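PDB 3KOL: Glyoxalase/bleomycin resistance protein/dioxygenase from Nostoc punctiforme PCC 73102, which binds a metal ion and, as a member of the glyoxalase/bleomycin resistance/dioxygenase superfamily, may act as a lactoylglutathione lyase or a dioxygenase. Local coordinates for residues A[44-49]-A[64-69]; A[23-28]-A[75-80]; A[122-127]-A[137-142]; A[97-102]-A[145-150]. One frame throughout, in Å; residues are numbered along the deposited sequence.

The four contacts build two mixed sheets of four strands, each in the order 1-4-3-2, the repeated topology of the vicinal oxygen chelate fold. Contact 1 and contact 2 share the first sheet, their centres about 12 Å apart, where strands 64-68 and 74-79 are neighbours. Contact 3 and contact 4 share the second, centres about 9 Å apart, through strands 134-139 and 145-150. Along the chain, contact 2 encloses contact 1 and contact 4 encloses contact 3. Contacts 1 and 3 lie on opposite sides of the chain's centre, while contacts 2 and 4 meet through Leu100 and both face the second subunit, where a cobalt site is completed.

Contact 1: A[44-49]-A[64-69]; sequences HELTDD and VANFIT. With CO (cobalt (II) ion), chain B.
Glu45 and Phe67 form an antiparallel, non-hydrogen-bonded pair at the edge of the first sheet of this glyoxalase fold, where short strand 44-45 lies against strand 64-68. The Phe67 ring reaches across to Glu45, its CE1 3.5 Å from Glu45 CB. With CG anti to the backbone N (chi1 177°) and the chain extended beyond it, Glu45 crosses the ring obliquely, its OE2 nearest CZ, and its carboxylate plane is only 14° from the ring plane. That carboxylate has a stronger partner in Arg34, whose NH2 makes a salt bridge with Glu45 OE1; Arg34 also packs on Phe67.

Leu46 points toward strand 64-68 and crosses Ile68 at about a right angle, with Leu46 CD2 3.7 Å from Ile68 CG2. Leu46 CD1 touches Asn66 CB at the same distance and also nears Ile68 CG2, so Ile68 meets both methyls. Ile68 CG1, meanwhile, turns to His44 CB.

Two backbone bonds clip the strands together: Ile68 N to His44 O at 2.8 Å and Leu46 N to Asn66 O at 2.8 Å, the second almost straight at 173°. Beyond them, water 1 links His44 N with Ile68 O and water 2 links Leu46 O with Asn66 N, carrying the pairing past the direct bonds at either end.

The His44 imidazole swings outward to the surface, where it holds a cobalt ion distinct from the one on His99 and Glu147. Waters 3 and 4 also bind this ion, and His44 NE2 lies 2.1 Å from the metal.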
loop_
_atom_site.group_PDB
_atom_site.type_symbol
_atom_site.label_atom_id
_atom_site.label_comp_id
_atom_site.label_asym_id
_atom_site.label_seq_id
_atom_site.Cartn_x
_atom_site.Cartn_y
_atom_site.Cartn_z
ATOM N N HIS A 44 6.912 -0.403 14.555
ATOM C CA HIS A 44 6.311 -0.615 15.867
ATOM C C HIS A 44 5.008 -1.399 15.753
ATOM O O HIS A 44 4.173 -1.121 14.892
ATOM C CB HIS A 44 6.054 0.721 16.559
ATOM C CG HIS A 44 5.782 0.588 18.026
ATOM N ND1 HIS A 44 6.702 0.054 18.905
ATOM C CD2 HIS A 44 4.686 0.887 18.766
ATOM C CE1 HIS A 44 6.183 0.029 20.120
ATOM N NE2 HIS A 44 4.962 0.528 20.064
ATOM N N GLU A 45 4.836 -2.379 16.630
ATOM C CA GLU A 45 3.643 -3.210 16.601
ATOM C C GLU A 45 2.555 -2.695 17.539
ATOM O O GLU A 45 2.846 -2.142 18.597
ATOM C CB GLU A 45 4.030 -4.640 16.981
ATOM C CG GLU A 45 2.881 -5.622 17.060
ATOM C CD GLU A 45 3.367 -7.047 17.215
ATOM O OE1 GLU A 45 4.319 -7.267 17.999
ATOM O OE2 GLU A 45 2.799 -7.944 16.558
ATOM N N LEU A 46 1.299 -2.851 17.135
ATOM C CA LEU A 46 0.183 -2.438 17.978
ATOM C C LEU A 46 -0.189 -3.630 18.853
ATOM O O LEU A 46 -0.230 -4.765 18.381
ATOM C CB LEU A 46 -1.034 -2.048 17.131
ATOM C CG LEU A 46 -0.892 -0.877 16.160
ATOM C CD1 LEU A 46 -2.212 -0.652 15.431
ATOM C CD2 LEU A 46 -0.496 0.367 16.929
ATOM N N THR A 47 -0.446 -3.380 20.130
ATOM C CA THR A 47 -0.821 -4.465 21.025
ATOM C C THR A 47 -2.323 -4.706 20.910
ATOM O O THR A 47 -3.059 -3.844 20.431
ATOM C CB THR A 47 -0.440 -4.144 22.480
ATOM O OG1 THR A 47 -0.878 -2.820 22.811
ATOM C CG2 THR A 47 1.076 -4.243 22.658
ATOM N N ASP A 48 -2.771 -5.878 21.346
ATOM C CA ASP A 48 -4.181 -6.246 21.252
ATOM C C ASP A 48 -5.167 -5.223 21.806
ATOM O O ASP A 48 -6.300 -5.130 21.329
ATOM C CB ASP A 48 -4.416 -7.600 21.927
ATOM C CG ASP A 48 -3.972 -7.615 23.375
ATOM O OD1 ASP A 48 -2.753 -7.496 23.630
ATOM O OD2 ASP A 48 -4.844 -7.743 24.261
ATOM N N ASP A 49 -4.745 -4.455 22.802
ATOM C CA ASP A 49 -5.620 -3.454 23.401
ATOM C C ASP A 49 -5.633 -2.145 22.622
ATOM O O ASP A 49 -6.424 -1.253 22.918
ATOM C CB ASP A 49 -5.190 -3.170 24.841
ATOM C CG ASP A 49 -3.750 -2.714 24.933
ATOM O OD1 ASP A 49 -2.860 -3.483 24.512
ATOM O OD2 ASP A 49 -3.504 -1.592 25.424
ATOM N N VAL A 64 -3.830 -12.100 13.077
ATOM C CA VAL A 64 -3.617 -10.798 12.470
ATOM C C VAL A 64 -2.591 -10.023 13.286
ATOM O O VAL A 64 -2.530 -10.159 14.508
ATOM C CB VAL A 64 -4.932 -9.988 12.427
ATOM C CG1 VAL A 64 -4.673 -8.592 11.876
ATOM C CG2 VAL A 64 -5.955 -10.711 11.568
ATOM N N ALA A 65 -1.783 -9.219 12.601
ATOM C CA ALA A 65 -0.779 -8.395 13.257
ATOM C C ALA A 65 -0.864 -7.003 12.639
ATOM O O ALA A 65 -1.120 -6.865 11.444
ATOM C CB ALA A 65 0.614 -8.985 13.050
ATOM N N ASN A 66 -0.668 -5.978 13.461
ATOM C CA ASN A 66 -0.728 -4.596 13.005
ATOM C C ASN A 66 0.567 -3.882 13.375
ATOM O O ASN A 66 0.987 -3.913 14.531
ATOM C CB ASN A 66 -1.896 -3.860 13.676
ATOM C CG ASN A 66 -3.247 -4.170 13.044
ATOM O OD1 ASN A 66 -3.494 -5.273 12.568
ATOM N ND2 ASN A 66 -4.141 -3.187 13.063
ATOM N N PHE A 67 1.191 -3.247 12.391
ATOM C CA PHE A 67 2.419 -2.487 12.600
ATOM C C PHE A 67 2.123 -1.080 12.129
ATOM O O PHE A 67 1.226 -0.875 11.309
ATOM C CB PHE A 67 3.573 -3.090 11.796
ATOM C CG PHE A 67 4.021 -4.426 12.307
ATOM C CD1 PHE A 67 4.921 -4.515 13.363
ATOM C CD2 PHE A 67 3.494 -5.600 11.776
ATOM C CE1 PHE A 67 5.288 -5.755 13.886
ATOM C CE2 PHE A 67 3.852 -6.839 12.291
ATOM C CZ PHE A 67 4.752 -6.917 13.350
ATOM N N ILE A 68 2.853 -0.104 12.652
ATOM C CA ILE A 68 2.621 1.281 12.263
ATOM C C ILE A 68 3.898 2.075 12.056
ATOM O O ILE A 68 4.941 1.759 12.628
ATOM C CB ILE A 68 1.827 2.033 13.332
ATOM C CG1 ILE A 68 2.633 2.068 14.635
ATOM C CG2 ILE A 68 0.490 1.370 13.551
ATOM C CD1 ILE A 68 2.208 3.144 15.597
ATOM N N THR A 69 3.816 3.101 11.217
ATOM C CA THR A 69 4.949 3.981 11.008
ATOM C C THR A 69 4.693 5.083 12.037
ATOM O O THR A 69 3.562 5.249 12.508
ATOM C CB THR A 69 4.982 4.556 9.571
ATOM O OG1 THR A 69 3.684 5.033 9.211
ATOM C CG2 THR A 69 5.409 3.475 8.574
HETATM CO CO CO B . 3.541 0.525 21.576
HETATM O O HOH W 1 7.302 2.271 13.730
HETATM O O HOH W 2 -0.878 -6.258 16.113
HETATM O O HOH W 3 4.796 1.292 22.964
HETATM O O HOH W 4 2.043 0.698 23.032
#

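Contact 2: A[23-28]-A[75-80]; sequences IALNVQ and LDLFGE
Ile23 and Leu75 lie side by side, pointing the same way, and meet more tightly than ordinary van der Waals contact: Ile23 CG2 is 3.5 Å from Leu75 CD1. Leu75 CG stands anti to the backbone N (chi1 174°), and CD1 beyond it leans toward the neighbouring strand, where Leu25 CG also meets it at 3.9 Å. Leu25 and Leu77 again run alongside each other, and Val27 CG1 crosses to Leu77 CD2, giving one continuous aliphatic face.

The opposite face is mixed and looks to the dimer interface, where Ala24 packs on His99 of the second subunit and Phe78 meets its Tyr98 edge-to-face. The Phe78 ring presents its edge, with Ala24 CB 3.6 Å from CE2 and Leu25 O in the ring plane. Asn26 crosses Phe78 at a slant, OD1 3.5 Å from Phe78 CB and the amide and ring planes 78° apart; it also lies beside Glu80. Water 5 donates to both Asn26 OD1 and Glu80 OE2, while Asn26 ND2 bonds Phe94 O of the second subunit.

Five backbone bonds tie these parallel strands, first and last of the first four-stranded module of the vicinal oxygen chelate fold, ending in the short, straight Glu80 N to Val27 O (2.7 Å).

Helix 30-40 covers the aliphatic face through Ser33 and Tyr37. Strand 64-68 flanks 74-79 on its other edge, and residues 23-26 pair antiparallel with a strand of the second subunit.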
loop_
_atom_site.group_PDB
_atom_site.type_symbol
_atom_site.label_atom_id
_atom_site.label_comp_id
_atom_site.label_asym_id
_atom_site.label_seq_id
_atom_site.Cartn_x
_atom_site.Cartn_y
_atom_site.Cartn_z
ATOM N N ILE A 23 -2.529 -0.484 4.703
ATOM C CA ILE A 23 -2.315 -1.327 3.536
ATOM C C ILE A 23 -2.283 -2.719 4.152
ATOM O O ILE A 23 -1.582 -2.951 5.139
ATOM C CB ILE A 23 -0.981 -1.039 2.813
ATOM C CG1 ILE A 23 -0.805 -2.037 1.665
ATOM C CG2 ILE A 23 0.180 -1.125 3.778
ATOM C CD1 ILE A 23 0.357 -1.735 0.764
ATOM N N ALA A 24 -3.062 -3.635 3.599
ATOM C CA ALA A 24 -3.125 -4.984 4.134
ATOM C C ALA A 24 -2.424 -5.980 3.233
ATOM O O ALA A 24 -2.517 -5.908 2.008
ATOM C CB ALA A 24 -4.580 -5.397 4.331
ATOM N N LEU A 25 -1.710 -6.906 3.861
ATOM C CA LEU A 25 -0.990 -7.946 3.153
ATOM C C LEU A 25 -1.421 -9.294 3.713
ATOM O O LEU A 25 -1.727 -9.408 4.899
ATOM C CB LEU A 25 0.526 -7.803 3.356
ATOM C CG LEU A 25 1.247 -6.479 3.070
ATOM C CD1 LEU A 25 2.749 -6.665 3.306
ATOM C CD2 LEU A 25 0.998 -6.037 1.639
ATOM N N ASN A 26 -1.468 -10.304 2.850
ATOM C CA ASN A 26 -1.792 -11.662 3.277
ATOM C C ASN A 26 -0.440 -12.358 3.363
ATOM O O ASN A 26 0.350 -12.287 2.422
ATOM C CB ASN A 26 -2.655 -12.386 2.248
ATOM C CG ASN A 26 -4.058 -11.846 2.193
ATOM O OD1 ASN A 26 -4.602 -11.412 3.209
ATOM N ND2 ASN A 26 -4.662 -11.875 1.008
ATOM N N VAL A 27 -0.169 -13.019 4.482
ATOM C CA VAL A 27 1.111 -13.694 4.653
ATOM C C VAL A 27 0.923 -15.171 5.000
ATOM O O VAL A 27 0.078 -15.520 5.826
ATOM C CB VAL A 27 1.926 -13.012 5.760
ATOM C CG1 VAL A 27 2.139 -11.541 5.404
ATOM C CG2 VAL A 27 1.206 -13.120 7.091
ATOM N N GLN A 28 1.709 -16.033 4.366
ATOM C CA GLN A 28 1.606 -17.470 4.612
ATOM C C GLN A 28 2.221 -17.851 5.960
ATOM O O GLN A 28 1.717 -18.740 6.648
ATOM C CB GLN A 28 2.295 -18.246 3.481
ATOM C CG GLN A 28 1.900 -19.719 3.407
ATOM C CD GLN A 28 2.587 -20.575 4.456
ATOM O OE1 GLN A 28 1.985 -21.490 5.023
ATOM N NE2 GLN A 28 3.862 -20.298 4.699
ATOM N N LEU A 75 0.139 -1.085 8.795
ATOM C CA LEU A 75 0.431 -2.203 7.905
ATOM C C LEU A 75 -0.240 -3.390 8.584
ATOM O O LEU A 75 0.158 -3.787 9.681
ATOM C CB LEU A 75 1.942 -2.459 7.806
ATOM C CG LEU A 75 2.347 -3.710 7.015
ATOM C CD1 LEU A 75 1.946 -3.540 5.556
ATOM C CD2 LEU A 75 3.858 -3.939 7.126
ATOM N N ASP A 76 -1.280 -3.929 7.958
ATOM C CA ASP A 76 -1.988 -5.078 8.515
ATOM C C ASP A 76 -1.470 -6.346 7.875
ATOM O O ASP A 76 -1.327 -6.416 6.655
ATOM C CB ASP A 76 -3.501 -5.018 8.243
ATOM C CG ASP A 76 -4.205 -3.926 9.015
ATOM O OD1 ASP A 76 -3.775 -3.606 10.143
ATOM O OD2 ASP A 76 -5.220 -3.407 8.496
ATOM N N LEU A 77 -1.189 -7.348 8.700
ATOM C CA LEU A 77 -0.734 -8.630 8.197
ATOM C C LEU A 77 -1.822 -9.634 8.547
ATOM O O LEU A 77 -2.198 -9.767 9.709
ATOM C CB LEU A 77 0.588 -9.035 8.849
ATOM C CG LEU A 77 1.756 -8.062 8.685
ATOM C CD1 LEU A 77 2.979 -8.650 9.363
ATOM C CD2 LEU A 77 2.038 -7.806 7.205
ATOM N N PHE A 78 -2.343 -10.310 7.530
ATOM C CA PHE A 78 -3.389 -11.302 7.710
ATOM C C PHE A 78 -2.802 -12.681 7.469
ATOM O O PHE A 78 -2.343 -12.979 6.372
ATOM C CB PHE A 78 -4.532 -11.038 6.723
ATOM C CG PHE A 78 -5.396 -9.868 7.100
ATOM C CD1 PHE A 78 -6.460 -10.035 7.981
ATOM C CD2 PHE A 78 -5.126 -8.594 6.608
ATOM C CE1 PHE A 78 -7.242 -8.953 8.370
ATOM C CE2 PHE A 78 -5.905 -7.499 6.993
ATOM C CZ PHE A 78 -6.964 -7.680 7.875
ATOM N N GLY A 79 -2.809 -13.515 8.503
ATOM C CA GLY A 79 -2.272 -14.858 8.368
ATOM C C GLY A 79 -3.119 -15.711 7.445
ATOM O O GLY A 79 -4.301 -15.939 7.705
ATOM N N GLU A 80 -2.510 -16.177 6.361
ATOM C CA GLU A 80 -3.186 -17.009 5.368
ATOM C C GLU A 80 -2.257 -18.164 5.006
ATOM O O GLU A 80 -1.728 -18.218 3.899
ATOM C CB GLU A 80 -3.484 -16.190 4.107
ATOM C CG GLU A 80 -4.510 -15.082 4.281
ATOM C CD GLU A 80 -5.888 -15.612 4.630
ATOM O OE1 GLU A 80 -6.147 -16.805 4.363
ATOM O OE2 GLU A 80 -6.715 -14.839 5.159
HETATM O O HOH W 5 -7.233 -12.319 3.915
#

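Contact 3: A[122-127]-A[137-142]; sequences AIAHGP and YFYDPD
A classic beta bulge sets Ala124 and His125 together against Tyr137. Tyr137 O receives both their amides, though each bond is weak: Ala124 N is near at 2.8 Å but badly bent (127°), whereas His125 N is straight yet 3.3 Å away. The return bond, Tyr137 N to His125 O at 2.9 Å, is sound and lies in the carbonyl plane.

The side chains of His125 and Tyr137 run side by side, pointing the same way. Their rings are inclined by 38°, and His125 CD2 comes 3.8 Å from Tyr137 CE2, which lies at the rim of the imidazole; His125 O sits in the plane of the tyrosine ring at its edge. The Tyr137 ring also packs on Glu147, a cobalt ligand. These residues belong to the hairpin of strand 123-129, outermost in the second sheet within this chain, and strand 134-139, and the bulge falls where the chain turns a corner.

Ala124 CB also touches Tyr139 CE2 at 3.6 Å, and Ala122 O lies 3.4 Å from Phe138 CB. Past the strand, Asp140 OD1 accepts from Asp142 N in an Asx turn, while Asp140 OD2 bonds Tyr37 OH.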
loop_
_atom_site.group_PDB
_atom_site.type_symbol
_atom_site.label_atom_id
_atom_site.label_comp_id
_atom_site.label_asym_id
_atom_site.label_seq_id
_atom_site.Cartn_x
_atom_site.Cartn_y
_atom_site.Cartn_z
ATOM N N ALA A 122 18.002 -10.848 0.387
ATOM C CA ALA A 122 18.460 -10.602 -0.975
ATOM C C ALA A 122 17.912 -9.286 -1.512
ATOM O O ALA A 122 16.741 -8.965 -1.323
ATOM C CB ALA A 122 18.039 -11.754 -1.884
ATOM N N ILE A 123 18.773 -8.521 -2.173
ATOM C CA ILE A 123 18.371 -7.244 -2.741
ATOM C C ILE A 123 17.951 -7.435 -4.193
ATOM O O ILE A 123 18.752 -7.864 -5.027
ATOM C CB ILE A 123 19.522 -6.220 -2.653
ATOM C CG1 ILE A 123 19.792 -5.880 -1.184
ATOM C CG2 ILE A 123 19.175 -4.963 -3.443
ATOM C CD1 ILE A 123 20.908 -4.882 -0.970
ATOM N N ALA A 124 16.686 -7.130 -4.478
ATOM C CA ALA A 124 16.128 -7.259 -5.820
ATOM C C ALA A 124 16.730 -6.237 -6.772
ATOM O O ALA A 124 17.025 -6.545 -7.924
ATOM C CB ALA A 124 14.620 -7.093 -5.774
ATOM N N HIS A 125 16.897 -5.011 -6.291
ATOM C CA HIS A 125 17.481 -3.955 -7.108
ATOM C C HIS A 125 18.132 -2.895 -6.234
ATOM O O HIS A 125 17.659 -2.602 -5.135
ATOM C CB HIS A 125 16.418 -3.305 -7.999
ATOM C CG HIS A 125 16.948 -2.195 -8.853
ATOM N ND1 HIS A 125 17.972 -2.377 -9.759
ATOM C CD2 HIS A 125 16.610 -0.885 -8.925
ATOM C CE1 HIS A 125 18.242 -1.228 -10.352
ATOM N NE2 HIS A 125 17.430 -0.305 -9.865
ATOM N N GLY A 126 19.223 -2.323 -6.734
ATOM C CA GLY A 126 19.923 -1.295 -5.990
ATOM C C GLY A 126 20.930 -1.876 -5.018
ATOM O O GLY A 126 21.297 -3.044 -5.131
ATOM N N PRO A 127 21.391 -1.086 -4.040
ATOM C CA PRO A 127 20.994 0.310 -3.835
ATOM C C PRO A 127 21.411 1.230 -4.977
ATOM O O PRO A 127 22.395 0.970 -5.672
ATOM C CB PRO A 127 21.672 0.671 -2.515
ATOM C CG PRO A 127 22.887 -0.198 -2.513
ATOM C CD PRO A 127 22.355 -1.513 -3.011
ATOM N N TYR A 137 15.592 -2.039 -3.180
ATOM C CA TYR A 137 14.408 -2.892 -3.259
ATOM C C TYR A 137 14.718 -4.325 -2.859
ATOM O O TYR A 137 15.777 -4.859 -3.190
ATOM C CB TYR A 137 13.860 -2.900 -4.690
ATOM C CG TYR A 137 13.575 -1.534 -5.254
ATOM C CD1 TYR A 137 12.268 -1.056 -5.354
ATOM C CD2 TYR A 137 14.615 -0.714 -5.694
ATOM C CE1 TYR A 137 12.007 0.206 -5.880
ATOM C CE2 TYR A 137 14.364 0.547 -6.218
ATOM C CZ TYR A 137 13.061 1.000 -6.312
ATOM O OH TYR A 137 12.813 2.239 -6.853
ATOM N N PHE A 138 13.776 -4.947 -2.164
ATOM C CA PHE A 138 13.933 -6.320 -1.710
ATOM C C PHE A 138 12.553 -6.919 -1.465
ATOM O O PHE A 138 11.588 -6.195 -1.225
ATOM C CB PHE A 138 14.778 -6.349 -0.432
ATOM C CG PHE A 138 14.324 -5.369 0.616
ATOM C CD1 PHE A 138 13.499 -5.774 1.658
ATOM C CD2 PHE A 138 14.710 -4.034 0.545
ATOM C CE1 PHE A 138 13.062 -4.865 2.618
ATOM C CE2 PHE A 138 14.277 -3.112 1.498
ATOM C CZ PHE A 138 13.451 -3.531 2.538
ATOM N N TYR A 139 12.463 -8.241 -1.536
ATOM C CA TYR A 139 11.198 -8.944 -1.334
ATOM C C TYR A 139 10.989 -9.362 0.116
ATOM O O TYR A 139 11.954 -9.661 0.828
ATOM C CB TYR A 139 11.157 -10.193 -2.216
ATOM C CG TYR A 139 11.232 -9.897 -3.692
ATOM C CD1 TYR A 139 10.187 -9.242 -4.340
ATOM C CD2 TYR A 139 12.352 -10.261 -4.445
ATOM C CE1 TYR A 139 10.250 -8.955 -5.696
ATOM C CE2 TYR A 139 12.424 -9.977 -5.808
ATOM C CZ TYR A 139 11.366 -9.323 -6.423
ATOM O OH TYR A 139 11.411 -9.025 -7.763
ATOM N N ASP A 140 9.727 -9.380 0.550
ATOM C CA ASP A 140 9.397 -9.805 1.908
ATOM C C ASP A 140 9.244 -11.326 1.844
ATOM O O ASP A 140 9.362 -11.906 0.763
ATOM C CB ASP A 140 8.122 -9.095 2.419
ATOM C CG ASP A 140 6.820 -9.693 1.885
ATOM O OD1 ASP A 140 6.830 -10.586 1.009
ATOM O OD2 ASP A 140 5.754 -9.245 2.360
ATOM N N PRO A 141 8.999 -11.994 2.988
ATOM C CA PRO A 141 8.851 -13.456 3.016
ATOM C C PRO A 141 7.908 -14.098 2.000
ATOM O O PRO A 141 8.097 -15.260 1.628
ATOM C CB PRO A 141 8.410 -13.729 4.454
ATOM C CG PRO A 141 9.120 -12.658 5.217
ATOM C CD PRO A 141 8.878 -11.440 4.348
ATOM N N ASP A 142 6.897 -13.357 1.553
ATOM C CA ASP A 142 5.930 -13.892 0.597
ATOM C C ASP A 142 6.223 -13.503 -0.845
ATOM O O ASP A 142 5.541 -13.952 -1.764
ATOM C CB ASP A 142 4.518 -13.434 0.968
ATOM C CG ASP A 142 4.024 -14.071 2.251
ATOM O OD1 ASP A 142 3.701 -15.276 2.222
ATOM O OD2 ASP A 142 3.971 -13.376 3.289
#

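Contact 4: A[97-102]-A[145-150]; sequences AYHLAF and MIEIRC. With CO (cobalt (II) ion), chain C.
Phe102 and Ile146 cross on the buried apolar face, the Ile146 CG2 methyl in the plane of the phenyl ring at its edge, 3.9 Å from CD2. The other arm of Ile146 ends in CD1 against Leu100 CB, and Phe36 and Tyr37 of helix 30-40 pack on the same isoleucine.

Strands 96-104 and 145-150 run parallel here, held by four backbone bonds from Leu100 N–Met145 O to Arg149 N–Phe102 O. Strand 96-104 also pairs antiparallel with a strand of the second subunit, as the sheet of this vicinal oxygen chelate fold runs on across the dimer; the opposite face carries the metal ligands.

On that face Met145, modelled as selenomethionine, makes a Met-aromatic contact, its SE 4.1 Å from Tyr98 CE1. His99 ND1 sits 3.2 Å above the centre of the Tyr98 ring. The imidazole's far nitrogen, His99 NE2, binds cobalt at 2.1 Å. Glu147, extended from a CG anti to the backbone N (chi1 168°), passes Ala101 CB and brings OE1 to within 2.1 Å of the same cobalt. Waters 7, 8 and 9 and His22 NE2 of the second subunit complete six ligands. Water 7, itself bound to the metal, donates to Glu147 OE2 at 2.8 Å.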
loop_
_atom_site.group_PDB
_atom_site.type_symbol
_atom_site.label_atom_id
_atom_site.label_comp_id
_atom_site.label_asym_id
_atom_site.label_seq_id
_atom_site.Cartn_x
_atom_site.Cartn_y
_atom_site.Cartn_z
ATOM N N ALA A 97 -1.032 -4.695 -7.167
ATOM C CA ALA A 97 0.087 -4.241 -6.324
ATOM C C ALA A 97 1.482 -4.556 -6.859
ATOM O O ALA A 97 1.794 -5.700 -7.180
ATOM C CB ALA A 97 -0.062 -4.793 -4.899
ATOM N N TYR A 98 2.316 -3.521 -6.929
ATOM C CA TYR A 98 3.688 -3.617 -7.435
ATOM C C TYR A 98 4.679 -3.564 -6.269
ATOM O O TYR A 98 5.420 -4.514 -6.040
ATOM C CB TYR A 98 3.908 -2.473 -8.431
ATOM C CG TYR A 98 5.299 -2.289 -8.999
ATOM C CD1 TYR A 98 6.261 -3.297 -8.934
ATOM C CD2 TYR A 98 5.637 -1.094 -9.637
ATOM C CE1 TYR A 98 7.531 -3.113 -9.489
ATOM C CE2 TYR A 98 6.894 -0.905 -10.195
ATOM C CZ TYR A 98 7.834 -1.917 -10.119
ATOM O OH TYR A 98 9.074 -1.726 -10.679
ATOM N N HIS A 99 4.707 -2.455 -5.538
ATOM C CA HIS A 99 5.584 -2.370 -4.375
ATOM C C HIS A 99 5.109 -1.345 -3.365
ATOM O O HIS A 99 4.247 -0.514 -3.654
ATOM C CB HIS A 99 7.051 -2.095 -4.766
ATOM C CG HIS A 99 7.299 -0.755 -5.390
ATOM N ND1 HIS A 99 7.152 -0.523 -6.741
ATOM C CD2 HIS A 99 7.757 0.404 -4.859
ATOM C CE1 HIS A 99 7.517 0.717 -7.016
ATOM N NE2 HIS A 99 7.889 1.302 -5.892
ATOM N N LEU A 100 5.655 -1.444 -2.163
ATOM C CA LEU A 100 5.325 -0.543 -1.070
ATOM C C LEU A 100 6.649 0.093 -0.663
ATOM O O LEU A 100 7.619 -0.614 -0.386
ATOM C CB LEU A 100 4.732 -1.332 0.105
ATOM C CG LEU A 100 4.559 -0.558 1.416
ATOM C CD1 LEU A 100 3.594 0.611 1.213
ATOM C CD2 LEU A 100 4.041 -1.499 2.492
ATOM N N ALA A 101 6.699 1.418 -0.630
ATOM C CA ALA A 101 7.933 2.106 -0.286
ATOM C C ALA A 101 7.859 2.909 1.000
ATOM O O ALA A 101 6.899 3.643 1.244
ATOM C CB ALA A 101 8.360 3.012 -1.446
ATOM N N PHE A 102 8.897 2.751 1.814
ATOM C CA PHE A 102 9.035 3.442 3.093
ATOM C C PHE A 102 10.111 4.507 2.969
ATOM O O PHE A 102 11.123 4.303 2.301
ATOM C CB PHE A 102 9.453 2.453 4.183
ATOM C CG PHE A 102 8.396 1.450 4.532
ATOM C CD1 PHE A 102 7.383 1.775 5.426
ATOM C CD2 PHE A 102 8.416 0.179 3.969
ATOM C CE1 PHE A 102 6.403 0.841 5.760
ATOM C CE2 PHE A 102 7.442 -0.757 4.292
ATOM C CZ PHE A 102 6.432 -0.425 5.191
HETATM N N MSE A 145 7.337 -7.023 -3.035
HETATM C CA MSE A 145 8.463 -6.101 -3.084
HETATM C C MSE A 145 8.362 -4.863 -2.201
HETATM O O MSE A 145 7.377 -4.128 -2.243
HETATM C CB MSE A 145 8.723 -5.663 -4.526
HETATM C CG MSE A 145 9.918 -4.743 -4.668
HETATM SE SE MSE A 145 10.181 -4.186 -6.496
HETATM C CE MSE A 145 11.396 -5.594 -7.039
ATOM N N ILE A 146 9.409 -4.637 -1.414
ATOM C CA ILE A 146 9.482 -3.488 -0.517
ATOM C C ILE A 146 10.603 -2.565 -0.976
ATOM O O ILE A 146 11.647 -3.020 -1.436
ATOM C CB ILE A 146 9.786 -3.919 0.937
ATOM C CG1 ILE A 146 8.683 -4.848 1.447
ATOM C CG2 ILE A 146 9.913 -2.683 1.841
ATOM C CD1 ILE A 146 7.308 -4.204 1.466
ATOM N N GLU A 147 10.377 -1.264 -0.874
ATOM C CA GLU A 147 11.395 -0.299 -1.248
ATOM C C GLU A 147 11.676 0.587 -0.053
ATOM O O GLU A 147 10.764 0.959 0.674
ATOM C CB GLU A 147 10.917 0.578 -2.413
ATOM C CG GLU A 147 11.802 1.803 -2.691
ATOM C CD GLU A 147 11.212 2.720 -3.752
ATOM O OE1 GLU A 147 10.229 2.309 -4.397
ATOM O OE2 GLU A 147 11.744 3.838 -3.952
ATOM N N ILE A 148 12.946 0.875 0.188
ATOM C CA ILE A 148 13.308 1.804 1.249
ATOM C C ILE A 148 13.989 2.916 0.469
ATOM O O ILE A 148 14.886 2.652 -0.324
ATOM C CB ILE A 148 14.286 1.190 2.279
ATOM C CG1 ILE A 148 13.538 0.177 3.156
ATOM C CG2 ILE A 148 14.887 2.304 3.148
ATOM C CD1 ILE A 148 14.403 -0.478 4.248
ATOM N N ARG A 149 13.540 4.149 0.661
ATOM C CA ARG A 149 14.119 5.269 -0.064
ATOM C C ARG A 149 14.259 6.503 0.805
ATOM O O ARG A 149 13.640 6.602 1.863
ATOM C CB ARG A 149 13.266 5.578 -1.300
ATOM C CG ARG A 149 11.784 5.830 -1.005
ATOM C CD ARG A 149 11.561 7.239 -0.475
ATOM N NE ARG A 149 11.813 8.241 -1.509
ATOM C CZ ARG A 149 12.001 9.535 -1.270
ATOM N NH1 ARG A 149 11.969 9.998 -0.027
ATOM N NH2 ARG A 149 12.226 10.370 -2.275
ATOM N N CYS A 150 15.095 7.437 0.363
ATOM C CA CYS A 150 15.309 8.673 1.107
ATOM C C CYS A 150 15.488 9.837 0.141
ATOM O O CYS A 150 15.807 9.639 -1.029
ATOM C CB CYS A 150 16.554 8.561 1.993
ATOM S SG CYS A 150 18.097 8.417 1.057
HETATM CO CO CO C . 8.960 3.116 -5.902
HETATM O O HOH W 6 5.818 -7.212 -5.624
HETATM O O HOH W 7 10.398 4.788 -6.169
HETATM O O HOH W 8 10.149 2.454 -7.416
HETATM O O HOH W 9 8.003 3.971 -7.700
#